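Local structure of SusD homolog (Bacteroides thetaiotaomicron, 4MRU) at residues D77-P82 with R460-P465; T84-E89 with T116-V121. The protein probably binds mucin O-glycans at the outer membrane as a SusD-family lipoprotein with a TPR-like helical fold. All coordinates share one frame; numbering follows the deposited sequence. Where two conformers were deposited one is given.

Contact 1 of 2, residues D77-P82 with R460-P465; sequences DWLKAP and RRLMYP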
ATOM      1  N   ASP A  77      13.480   9.934  15.403  1.00 24.83           N
ATOM      2  CA  ASP A  77      14.094  10.345  14.134  1.00 25.70           C
ATOM      3  C   ASP A  77      13.868   9.300  13.011  1.00 24.61           C
ATOM      4  O   ASP A  77      14.104   9.577  11.865  1.00 23.65           O
ATOM      5  CB  ASP A  77      15.585  10.784  14.314  1.00 34.75           C
ATOM      6  CG  ASP A  77      16.514   9.682  14.754  1.00 39.45           C
ATOM      7  OD1 ASP A  77      16.083   8.528  14.878  1.00 47.92           O
ATOM      8  OD2 ASP A  77      17.713   9.996  14.985  1.00 55.17           O
ATOM      9  N   TRP A  78      13.344   8.124  13.335  1.00 24.51           N
ATOM     10  CA  TRP A  78      12.912   7.184  12.321  1.00 20.46           C
ATOM     11  C   TRP A  78      11.575   7.579  11.699  1.00 22.99           C
ATOM     12  O   TRP A  78      11.134   6.981  10.689  1.00 21.16           O
ATOM     13  CB  TRP A  78      12.791   5.803  12.925  1.00 21.59           C
ATOM     14  CG  TRP A  78      14.065   5.184  13.326  1.00 20.64           C
ATOM     15  CD1 TRP A  78      15.272   5.762  13.415  1.00 22.58           C
ATOM     16  CD2 TRP A  78      14.237   3.817  13.715  1.00 26.41           C
ATOM     17  NE1 TRP A  78      16.211   4.851  13.839  1.00 24.21           N
ATOM     18  CE2 TRP A  78      15.610   3.634  14.002  1.00 24.14           C
ATOM     19  CE3 TRP A  78      13.371   2.725  13.819  1.00 24.96           C
ATOM     20  CZ2 TRP A  78      16.140   2.401  14.412  1.00 24.19           C
ATOM     21  CZ3 TRP A  78      13.904   1.489  14.239  1.00 25.97           C
ATOM     22  CH2 TRP A  78      15.279   1.341  14.509  1.00 23.31           C
ATOM     23  N   LEU A  79      10.934   8.611  12.246  1.00 22.71           N
ATOM     24  CA  LEU A  79       9.698   9.153  11.659  1.00 23.34           C
ATOM     25  C   LEU A  79       9.920  10.171  10.528  1.00 22.31           C
ATOM     26  O   LEU A  79       8.980  10.606   9.888  1.00 21.58           O
ATOM     27  CB  LEU A  79       8.860   9.835  12.756  1.00 23.09           C
ATOM     28  CG  LEU A  79       8.201   8.962  13.811  1.00 24.68           C
ATOM     29  CD1 LEU A  79       7.619   9.870  14.907  1.00 24.41           C
ATOM     30  CD2 LEU A  79       7.133   8.075  13.221  1.00 23.94           C
ATOM     31  N   LYS A  80      11.156  10.574  10.324  1.00 21.09           N
ATOM     32  CA  LYS A  80      11.496  11.562   9.333  1.00 23.23           C
ATOM     33  C   LYS A  80      11.230  11.136   7.902  1.00 23.51           C
ATOM     34  O   LYS A  80      10.675  11.911   7.119  1.00 22.91           O
ATOM     35  CB  LYS A  80      12.999  11.930   9.459  1.00 22.89           C
ATOM     36  CG  LYS A  80      13.353  13.165   8.669  1.00 28.44           C
ATOM     37  CD  LYS A  80      14.814  13.556   8.828  1.00 40.01           C
ATOM     38  CE  LYS A  80      15.145  14.858   8.090  1.00 40.63           C
ATOM     39  NZ  LYS A  80      15.910  14.562   6.857  1.00 51.02           N
ATOM     40  N   ALA A  81      11.616   9.921   7.537  1.00 20.72           N
ATOM     41  CA  ALA A  81      11.726   9.571   6.099  1.00 21.27           C
ATOM     42  C   ALA A  81      10.395   9.516   5.339  1.00 22.85           C
ATOM     43  O   ALA A  81      10.307  10.058   4.256  1.00 22.76           O
ATOM     44  CB  ALA A  81      12.476   8.260   5.917  1.00 26.71           C
ATOM     45  N   PRO A  82       9.341   8.896   5.910  1.00 21.46           N
ATOM     46  CA  PRO A  82       8.091   8.840   5.116  1.00 21.21           C
ATOM     47  C   PRO A  82       7.349  10.182   4.881  1.00 22.49           C
ATOM     48  O   PRO A  82       6.382  10.220   4.127  1.00 24.79           O
ATOM     49  CB  PRO A  82       7.205   7.891   5.936  1.00 23.16           C
ATOM     50  CG  PRO A  82       8.158   7.164   6.846  1.00 22.88           C
ATOM     51  CD  PRO A  82       9.194   8.186   7.189  1.00 24.64           C
ATOM     52  N   ARG A 460      -3.407   3.656  13.424  1.00 18.85           N
ATOM     53  CA  ARG A 460      -4.404   4.300  12.569  1.00 16.85           C
ATOM     54  C   ARG A 460      -3.788   5.354  11.636  1.00 18.32           C
ATOM     55  O   ARG A 460      -4.364   5.710  10.621  1.00 16.80           O
ATOM     56  CB  ARG A 460      -5.485   4.916  13.458  1.00 18.17           C
ATOM     57  CG  ARG A 460      -6.134   3.950  14.444  1.00 19.71           C
ATOM     58  CD  ARG A 460      -6.480   2.582  13.861  1.00 20.04           C
ATOM     59  NE  ARG A 460      -7.562   2.645  12.930  1.00 21.49           N
ATOM     60  CZ  ARG A 460      -8.183   1.589  12.406  1.00 26.25           C
ATOM     61  NH1 ARG A 460      -7.798   0.345  12.674  1.00 22.84           N
ATOM     62  NH2 ARG A 460      -9.162   1.792  11.554  1.00 24.61           N
ATOM     63  N   ARG A 461      -2.575   5.785  11.967  1.00 18.86           N
ATOM     64  CA  ARG A 461      -1.792   6.691  11.192  1.00 15.87           C
ATOM     65  C   ARG A 461      -0.392   6.762  11.801  1.00 17.62           C
ATOM     66  O   ARG A 461      -0.148   6.231  12.882  1.00 19.83           O
ATOM     67  CB  ARG A 461      -2.417   8.082  11.188  1.00 16.36           C
ATOM     68  CG  ARG A 461      -2.530   8.690  12.596  1.00 15.01           C
ATOM     69  CD  ARG A 461      -3.176  10.055  12.574  1.00 17.65           C
ATOM     70  NE  ARG A 461      -2.350  11.107  11.999  1.00 19.02           N
ATOM     71  CZ  ARG A 461      -1.400  11.797  12.645  1.00 20.91           C
ATOM     72  NH1 ARG A 461      -1.092  11.541  13.912  1.00 20.18           N
ATOM     73  NH2 ARG A 461      -0.737  12.763  11.999  1.00 21.65           N
ATOM     74  N   LEU A 462       0.525   7.442  11.119  1.00 21.57           N
ATOM     75  CA  LEU A 462       1.834   7.794  11.670  1.00 19.02           C
ATOM     76  C   LEU A 462       1.823   9.225  12.217  1.00 19.25           C
ATOM     77  O   LEU A 462       1.092  10.075  11.714  1.00 23.75           O
ATOM     78  CB  LEU A 462       2.952   7.733  10.631  1.00 20.34           C
ATOM     79  CG  LEU A 462       3.676   6.460  10.374  1.00 31.83           C
ATOM     80  CD1 LEU A 462       4.909   6.721   9.485  1.00 26.23           C
ATOM     81  CD2 LEU A 462       4.070   5.806  11.693  1.00 31.62           C
HETATM   82  N   MSE A 463       2.710   9.476  13.166  1.00 18.15           N
HETATM   83  CA  MSE A 463       2.822  10.768  13.824  1.00 20.64           C
HETATM   84  C   MSE A 463       3.741  11.653  13.029  1.00 19.70           C
HETATM   85  O   MSE A 463       4.645  11.163  12.386  1.00 19.03           O
HETATM   86  CB  MSE A 463       3.396  10.624  15.237  1.00 21.35           C
HETATM   87  CG  MSE A 463       2.469   9.792  16.108  1.00 23.66           C
HETATM   88 SE   MSE A 463       3.049   7.900  16.050  0.75 33.94          SE
HETATM   89  CE  MSE A 463       4.618   8.024  17.253  1.00 28.80           C
ATOM     90  N   TYR A 464       3.500  12.957  13.051  1.00 19.69           N
ATOM     91  CA  TYR A 464       4.344  13.901  12.307  1.00 21.23           C
ATOM     92  C   TYR A 464       5.751  13.916  12.874  1.00 20.75           C
ATOM     93  O   TYR A 464       5.931  13.632  14.026  1.00 19.59           O
ATOM     94  CB  TYR A 464       3.771  15.297  12.350  1.00 19.65           C
ATOM     95  CG  TYR A 464       2.413  15.405  11.644  1.00 20.31           C
ATOM     96  CD1 TYR A 464       2.276  15.095  10.299  1.00 17.64           C
ATOM     97  CD2 TYR A 464       1.305  15.862  12.312  1.00 20.12           C
ATOM     98  CE1 TYR A 464       1.054  15.251   9.633  1.00 19.99           C
ATOM     99  CE2 TYR A 464       0.065  15.997  11.677  1.00 17.93           C
ATOM    100  CZ  TYR A 464      -0.056  15.718  10.345  1.00 19.21           C
ATOM    101  OH  TYR A 464      -1.293  15.890   9.753  1.00 20.94           O
ATOM    102  N   PRO A 465       6.748  14.162  12.031  1.00 23.42           N
ATOM    103  CA  PRO A 465       8.133  14.086  12.514  1.00 27.60           C
ATOM    104  C   PRO A 465       8.470  15.260  13.412  1.00 26.19           C
ATOM    105  O   PRO A 465       7.861  16.343  13.300  1.00 20.95           O
ATOM    106  CB  PRO A 465       8.968  14.121  11.221  1.00 24.74           C
ATOM    107  CG  PRO A 465       8.113  14.706  10.199  1.00 24.97           C
ATOM    108  CD  PRO A 465       6.674  14.448  10.597  1.00 24.24           C
TER
HETATM  109  O   HOH W   1       6.513  10.698  10.293  1.00 33.68           O

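Contact 2 of 2, residues T84-E89 with T116-V121; sequences TDVISE and TIMQRV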
ATOM      1  N   THR A  84       9.144  13.803   5.692  1.00 19.69           N
ATOM      2  CA  THR A  84      10.082  14.850   5.328  1.00 22.38           C
ATOM      3  C   THR A  84      10.895  14.488   4.073  1.00 22.83           C
ATOM      4  O   THR A  84      11.048  15.306   3.180  1.00 22.92           O
ATOM      5  CB  THR A  84      11.046  15.162   6.473  1.00 21.77           C
ATOM      6  OG1 THR A  84      10.308  15.561   7.648  1.00 22.28           O
ATOM      7  CG2 THR A  84      12.030  16.304   6.076  1.00 25.54           C
ATOM      8  N   ASP A  85      11.439  13.273   4.001  1.00 21.97           N
ATOM      9  CA  ASP A  85      12.227  12.885   2.808  1.00 22.68           C
ATOM     10  C   ASP A  85      11.395  12.753   1.525  1.00 23.44           C
ATOM     11  O   ASP A  85      11.819  13.215   0.457  1.00 20.82           O
ATOM     12  CB  ASP A  85      13.005  11.588   3.076  1.00 25.26           C
ATOM     13  CG  ASP A  85      14.057  11.761   4.165  1.00 27.73           C
ATOM     14  OD1 ASP A  85      14.332  12.903   4.566  1.00 31.61           O
ATOM     15  OD2 ASP A  85      14.576  10.749   4.665  1.00 27.77           O
ATOM     16  N   VAL A  86      10.222  12.143   1.616  1.00 20.52           N
ATOM     17  CA  VAL A  86       9.356  12.054   0.448  1.00 20.29           C
ATOM     18  C   VAL A  86       9.023  13.441  -0.098  1.00 21.02           C
ATOM     19  O   VAL A  86       9.177  13.683  -1.268  1.00 18.76           O
ATOM     20  CB  VAL A  86       8.056  11.282   0.726  1.00 19.83           C
ATOM     21  CG1 VAL A  86       7.201  11.243  -0.508  1.00 24.36           C
ATOM     22  CG2 VAL A  86       8.377   9.844   1.100  1.00 24.49           C
ATOM     23  N   ILE A  87       8.583  14.345   0.775  1.00 20.55           N
ATOM     24  CA  ILE A  87       8.198  15.668   0.354  1.00 21.98           C
ATOM     25  C   ILE A  87       9.406  16.467  -0.134  1.00 23.64           C
ATOM     26  O   ILE A  87       9.327  17.052  -1.203  1.00 25.47           O
ATOM     27  CB  ILE A  87       7.448  16.402   1.493  1.00 22.99           C
ATOM     28  CG1 ILE A  87       6.072  15.761   1.675  1.00 25.48           C
ATOM     29  CG2 ILE A  87       7.329  17.883   1.179  1.00 28.27           C
ATOM     30  CD1 ILE A  87       5.310  16.178   2.920  1.00 25.34           C
ATOM     31  N   SER A  88      10.530  16.462   0.590  1.00 22.46           N
ATOM     32  CA  SER A  88      11.656  17.306   0.208  0.50 23.56           C
ATOM     33  C   SER A  88      12.326  16.800  -1.065  1.00 24.68           C
ATOM     34  O   SER A  88      12.998  17.564  -1.764  1.00 23.45           O
ATOM     35  CB  SER A  88      12.670  17.381   1.336  0.50 25.79           C
ATOM     36  OG  SER A  88      13.275  16.132   1.520  0.50 23.60           O
ATOM     37  N   GLU A  89      12.169  15.518  -1.363  1.00 23.12           N
ATOM     38  CA  GLU A  89      12.744  14.986  -2.611  1.00 22.88           C
ATOM     39  C   GLU A  89      11.809  15.139  -3.801  1.00 22.61           C
ATOM     40  O   GLU A  89      12.272  15.214  -4.940  1.00 22.78           O
ATOM     41  CB  GLU A  89      13.121  13.548  -2.433  1.00 23.85           C
ATOM     42  CG  GLU A  89      14.310  13.385  -1.501  1.00 27.17           C
ATOM     43  CD  GLU A  89      14.720  11.940  -1.267  1.00 36.71           C
ATOM     44  OE1 GLU A  89      14.473  11.100  -2.150  1.00 37.20           O
ATOM     45  OE2 GLU A  89      15.313  11.656  -0.191  1.00 41.64           O
ATOM     46  N   THR A 116       0.435  10.331  -7.434  1.00 19.31           N
ATOM     47  CA  THR A 116       0.711   8.954  -7.063  1.00 17.46           C
ATOM     48  C   THR A 116       1.604   8.874  -5.798  1.00 17.20           C
ATOM     49  O   THR A 116       1.364   8.075  -4.918  1.00 18.72           O
ATOM     50  CB  THR A 116       1.360   8.213  -8.258  1.00 19.57           C
ATOM     51  OG1 THR A 116       0.504   8.315  -9.401  1.00 19.60           O
ATOM     52  CG2 THR A 116       1.633   6.751  -7.931  1.00 20.48           C
ATOM     53  N   ILE A 117       2.647   9.694  -5.731  1.00 16.99           N
ATOM     54  CA  ILE A 117       3.541   9.737  -4.581  1.00 15.78           C
ATOM     55  C   ILE A 117       2.781  10.156  -3.328  1.00 16.95           C
ATOM     56  O   ILE A 117       2.869   9.537  -2.269  1.00 16.70           O
ATOM     57  CB  ILE A 117       4.672  10.763  -4.810  1.00 17.30           C
ATOM     58  CG1 ILE A 117       5.601  10.272  -5.890  1.00 17.71           C
ATOM     59  CG2 ILE A 117       5.462  10.989  -3.524  1.00 19.00           C
ATOM     60  CD1 ILE A 117       6.474  11.352  -6.517  1.00 20.02           C
HETATM   61  N   MSE A 118       2.023  11.237  -3.472  1.00 16.84           N
HETATM   62  CA  MSE A 118       1.453  11.879  -2.310  1.00 20.58           C
HETATM   63  C   MSE A 118       0.141  11.264  -1.839  1.00 20.71           C
HETATM   64  O   MSE A 118      -0.267  11.497  -0.690  1.00 18.34           O
HETATM   65  CB  MSE A 118       1.213  13.345  -2.628  1.00 20.05           C
HETATM   66  CG  MSE A 118       2.516  14.112  -2.858  1.00 21.61           C
HETATM   67 SE   MSE A 118       3.678  14.047  -1.246  0.75 27.08          SE
HETATM   68  CE  MSE A 118       5.395  14.611  -2.056  1.00 25.58           C
ATOM     69  N   GLN A 119      -0.543  10.500  -2.685  1.00 18.86           N
ATOM     70  CA  GLN A 119      -1.709   9.735  -2.212  1.00 20.01           C
ATOM     71  C   GLN A 119      -1.303   8.852  -1.019  1.00 19.60           C
ATOM     72  O   GLN A 119      -2.024   8.738  -0.008  1.00 20.44           O
ATOM     73  CB  GLN A 119      -2.338   8.905  -3.346  1.00 24.46           C
ATOM     74  CG  GLN A 119      -3.446   7.918  -2.936  1.00 26.18           C
ATOM     75  CD  GLN A 119      -2.904   6.508  -2.852  1.00 30.04           C
ATOM     76  OE1 GLN A 119      -2.652   5.874  -3.872  1.00 34.34           O
ATOM     77  NE2 GLN A 119      -2.681   6.020  -1.641  1.00 36.24           N
ATOM     78  N   ARG A 120      -0.126   8.265  -1.103  1.00 18.98           N
ATOM     79  CA  ARG A 120       0.378   7.394  -0.058  1.00 17.79           C
ATOM     80  C   ARG A 120       0.662   8.221   1.203  1.00 16.41           C
ATOM     81  O   ARG A 120       0.336   7.816   2.322  1.00 17.86           O
ATOM     82  CB  ARG A 120       1.632   6.670  -0.500  1.00 20.72           C
ATOM     83  CG  ARG A 120       1.411   5.533  -1.492  1.00 25.21           C
ATOM     84  CD  ARG A 120       2.593   5.317  -2.393  1.00 21.82           C
ATOM     85  NE  ARG A 120       3.863   5.234  -1.646  1.00 22.14           N
ATOM     86  CZ  ARG A 120       4.313   4.124  -1.066  1.00 24.25           C
ATOM     87  NH1 ARG A 120       3.589   3.001  -1.080  1.00 22.14           N
ATOM     88  NH2 ARG A 120       5.440   4.156  -0.416  1.00 24.94           N
ATOM     89  N   VAL A 121       1.278   9.375   1.027  1.00 17.49           N
ATOM     90  CA  VAL A 121       1.664  10.188   2.170  1.00 16.77           C
ATOM     91  C   VAL A 121       0.456  10.716   2.940  1.00 17.27           C
ATOM     92  O   VAL A 121       0.429  10.653   4.155  1.00 18.75           O
ATOM     93  CB  VAL A 121       2.576  11.358   1.731  1.00 18.43           C
ATOM     94  CG1 VAL A 121       2.991  12.214   2.904  1.00 18.89           C
ATOM     95  CG2 VAL A 121       3.819  10.792   1.023  1.00 18.99           C
TER

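Contact 1 of 2, residues D77-P82 with R460-P465
Water 1 is gripped twice, giving a hydrogen to each of two carbonyl oxygens and so bridging backbones that share no direct hydrogen bond. The shorter bond runs from the water O to Leu79 O, 2.5 Å, and the second reaches Met463 O at 2.8 Å. With one carbonyl from each segment, the water links 77-82 to 460-465.

Beside it the contact is greasy, and Leu79 carries most of it. Its CG lies beside the backbone N and anti to the carbonyl carbon (chi1 -70°), which sends both methyls across to the extended chain. CD2 meets Leu462 CD2 at 4.1 Å, the two leucines crossing obliquely, while CD1 touches the selenomethionine methyl, Met463 CE, at 4.2 Å. Leu462 then offers its other branch: CD1 rests against Pro82 CG, 4.2 Å away, near the N-terminal end of helix 81-100. Further along, the Pro465 ring sits against backbone, its CB 3.8 Å from Leu79 O and close to Lys80 CA.

Tyr464 turns away from this interface. Arg461 NH2 stands 3.3 Å above one face of the Tyr464 ring, offset toward the rim, and Tyr464 OH bonds to Pro127 O.

The contact is buried and joins a late loop, between helices 427-437 and 466-471, to the chain leading into helix 81-100. Leu462 also packs on Cys50 of helix 40-54 and on Ile124 and Tyr125 of helix 104-125, so the loop fits in where three helices come together.

Contact 2 of 2, residues T84-E89 with T116-V121
Val86 CG1 is the busiest atom here, touching three side chains of the facing helix. Its closest neighbour is Ile117 CG2 at 3.5 Å, tighter than usual for two methyls, with the two side chains sliding past each other in opposite directions. Val121 instead comes tip to tip, its CG2 3.7 Å from Val86 CG1, and the selenomethionine methyl Met118 CE lies a little farther off. The valine's first torsion makes this possible: CG1 is anti to the backbone N (chi1 179°) and points into the interface.

Met118 serves as the second bridge. Its chain bends at chi2 (-60°), so that although its CB does not aim at the other helix, the tip comes across. CE lands 3.8 Å from Ile87 CA, and Ile87 CG1 lies 4.0 Å from the same methyl, the two side chains crossing at about a right angle.

One shell out, Val86 is backed by Leu42 and Met46 of helix 40-54, and Arg120 makes a salt bridge to Glu47 of that same helix. On the far side of 84-89, Ser88 OG donates to Thr84 O at 2.9 Å, coming from above the carbonyl plane; this oxygen also takes the helical bond from Ser88 N.

The short axes approach to 10.9 Å and run nearly antiparallel, at 156°. Helices 81-100 and 104-125, joined by a brief turn, thus form an antiparallel helical hairpin held by apolar packing, the building pattern of the TPR-like helical fold of SusD-family proteins.

From the N terminus, the chain passes 77-82, enters helix 81-100, and within a few residues reaches 84-89. Contact 2 then closes a short loop, as 116-121 on the following helix folds back against it. Contact 1 closes only much later, when 460-465 returns, so contact 2 is nested inside its long loop. The two adjoin, their centres about 12 Å apart, along the start of helix 81-100. Lys80 NZ makes a salt bridge to Asp85 OD1 at 3.2 Å, and Pro465 CG packs on Thr84 OG1. Between them they tie a loop from late in the chain to an early helical hairpin.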